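Local coordinates for protein racemase (Pseudovibrio sp. JE062, PDB 3MKC) that belongs to the mandelate racemase/muconate lactonizing enzyme family of the enolase superfamily and is named a racemase, at residues G103-S108 with M265-F270. Numbering follows the deposited sequence.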
loop_
_atom_site.group_PDB
_atom_site.type_symbol
_atom_site.label_atom_id
_atom_site.label_comp_id
_atom_site.label_asym_id
_atom_site.label_seq_id
_atom_site.Cartn_x
_atom_site.Cartn_y
_atom_site.Cartn_z
ATOM N N GLY A 103 14.118 -8.474 0.151
ATOM C CA GLY A 103 13.649 -9.718 0.725
ATOM C C GLY A 103 12.277 -9.602 1.360
ATOM O O GLY A 103 11.466 -10.523 1.268
HETATM N N MSE A 104 12.009 -8.470 2.000
HETATM C CA MSE A 104 10.722 -8.270 2.654
HETATM C C MSE A 104 9.580 -8.122 1.657
HETATM O O MSE A 104 8.437 -8.436 1.980
HETATM C CB MSE A 104 10.772 -7.041 3.574
HETATM C CG MSE A 104 11.544 -7.277 4.878
HETATM SE SE MSE A 104 10.878 -8.715 5.984
HETATM C CE MSE A 104 9.078 -8.105 6.243
ATOM N N PHE A 105 9.876 -7.651 0.448
ATOM C CA PHE A 105 8.812 -7.510 -0.542
ATOM C C PHE A 105 8.309 -8.923 -0.839
ATOM O O PHE A 105 7.106 -9.161 -0.939
ATOM C CB PHE A 105 9.314 -6.875 -1.848
ATOM C CG PHE A 105 10.021 -5.556 -1.681
ATOM C CD1 PHE A 105 10.019 -4.870 -0.462
ATOM C CD2 PHE A 105 10.714 -5.005 -2.759
ATOM C CE1 PHE A 105 10.701 -3.660 -0.328
ATOM C CE2 PHE A 105 11.398 -3.796 -2.632
ATOM C CZ PHE A 105 11.392 -3.122 -1.414
ATOM N N ALA A 106 9.241 -9.862 -0.964
ATOM C CA ALA A 106 8.896 -11.247 -1.249
ATOM C C ALA A 106 8.067 -11.855 -0.119
ATOM O O ALA A 106 7.071 -12.538 -0.362
ATOM C CB ALA A 106 10.162 -12.061 -1.462
ATOM N N LEU A 107 8.482 -11.605 1.118
ATOM C CA LEU A 107 7.757 -12.133 2.259
ATOM C C LEU A 107 6.350 -11.535 2.251
ATOM O O LEU A 107 5.374 -12.231 2.513
ATOM C CB LEU A 107 8.493 -11.784 3.559
ATOM C CG LEU A 107 7.987 -12.379 4.879
ATOM C CD1 LEU A 107 9.079 -12.269 5.924
ATOM C CD2 LEU A 107 6.729 -11.655 5.349
ATOM N N SER A 108 6.263 -10.247 1.928
ATOM C CA SER A 108 4.989 -9.531 1.877
ATOM C C SER A 108 3.981 -10.193 0.931
ATOM O O SER A 108 2.817 -10.389 1.287
ATOM C CB SER A 108 5.228 -8.088 1.435
ATOM O OG SER A 108 6.074 -7.404 2.351
HETATM N N MSE A 265 8.600 3.965 1.842
HETATM C CA MSE A 265 9.492 2.933 1.308
HETATM C C MSE A 265 10.083 1.973 2.334
HETATM O O MSE A 265 10.902 1.111 1.997
HETATM C CB MSE A 265 10.641 3.592 0.537
HETATM C CG MSE A 265 10.192 4.555 -0.563
HETATM SE SE MSE A 265 11.655 5.220 -1.617
HETATM C CE MSE A 265 12.115 6.759 -0.589
ATOM N N SER A 266 9.665 2.119 3.582
ATOM C CA SER A 266 10.177 1.291 4.678
ATOM C C SER A 266 9.688 -0.156 4.667
ATOM O O SER A 266 8.794 -0.519 3.902
ATOM C CB SER A 266 9.760 1.907 6.004
ATOM O OG SER A 266 8.354 1.784 6.152
ATOM N N THR A 267 10.298 -0.977 5.524
ATOM C CA THR A 267 9.888 -2.375 5.691
ATOM C C THR A 267 10.022 -2.740 7.169
ATOM O O THR A 267 10.939 -2.276 7.856
ATOM C CB THR A 267 10.729 -3.369 4.845
ATOM O OG1 THR A 267 12.063 -3.444 5.366
ATOM C CG2 THR A 267 10.749 -2.940 3.378
ATOM N N THR A 268 9.078 -3.557 7.632
ATOM C CA THR A 268 8.956 -4.060 8.997
ATOM C C THR A 268 8.466 -3.046 10.009
ATOM O O THR A 268 8.522 -1.835 9.790
ATOM C CB THR A 268 10.264 -4.655 9.552
ATOM O OG1 THR A 268 11.157 -3.595 9.910
ATOM C CG2 THR A 268 10.921 -5.574 8.516
ATOM N N ARG A 269 7.976 -3.570 11.122
ATOM C CA ARG A 269 7.462 -2.743 12.198
ATOM C C ARG A 269 8.627 -2.084 12.914
ATOM O O ARG A 269 8.442 -1.144 13.677
ATOM C CB ARG A 269 6.668 -3.610 13.179
ATOM C CG ARG A 269 7.444 -4.796 13.730
ATOM C CD ARG A 269 6.523 -5.701 14.541
ATOM N NE ARG A 269 7.230 -6.786 15.221
ATOM C CZ ARG A 269 7.788 -7.822 14.603
ATOM N NH1 ARG A 269 7.723 -7.921 13.284
ATOM N NH2 ARG A 269 8.413 -8.760 15.306
ATOM N N PHE A 270 9.834 -2.584 12.666
ATOM C CA PHE A 270 11.013 -2.021 13.321
ATOM C C PHE A 270 11.344 -0.648 12.753
ATOM O O PHE A 270 11.710 0.275 13.491
ATOM C CB PHE A 270 12.190 -2.981 13.155
ATOM C CG PHE A 270 11.895 -4.365 13.666
ATOM C CD1 PHE A 270 11.518 -4.557 14.988
ATOM C CD2 PHE A 270 11.943 -5.463 12.819
ATOM C CE1 PHE A 270 11.189 -5.823 15.465
ATOM C CE2 PHE A 270 11.615 -6.732 13.283
ATOM C CZ PHE A 270 11.236 -6.916 14.604
#
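Met-104 and Thr-267 bring their side chains together where the two backbones come nearest, 6.7 Å between the CA atoms of Met-104 and Thr-267. Both residues direct CB at the opposing segment, and Met-104 CB comes to 3.9 Å from Thr-267 CB. The next carbon of the chain, Met-104 CG, slants across the threonine, near both its CB and its OG1. Bends at chi2 and chi3 of this selenomethionine (both -58°) fold its end toward Thr-268, whose methyl CG2 meets Met-104 CE at 3.9 Å and SE at 4.0 Å, the two side chains crossing at about a right angle. The other end of the patch is an aromatic edge: Thr-267 CG2 lies near the plane of the Phe-105 ring, 3.8 Å from CE1, and so touches the rim rather than a face. With chi1 at 69°, Thr-267 places this methyl beside its own backbone N, where it can meet both Phe-105 and Met-104 CB. No hydrogen bond crosses between the segments; all four touching residues are buried, and 162 Å² is removed from both sides together. In the enolase-superfamily architecture this joins helix 102-122 of the N-terminal capping domain to the loop entering helix 268-277 of the barrel domain. Trp-87 and Tyr-91 of helix 83-93 also pack on Met-104, while Thr-267 OG1 receives a weak bond from Gly-101 N. Within the helix, Met-104 O accepts bonds from Ser-108 N and, at 2.6 Å, from Ser-108 OG, which approach from opposite faces of the carbonyl plane. Contact with 103-108 ends toward both extremities of 265-270, at the exposed Met-265 and Phe-270: Met-265 CB stays 7.0 Å from Phe-105 CZ, and Phe-270 CE2 is 7.6 Å from Met-104 SE.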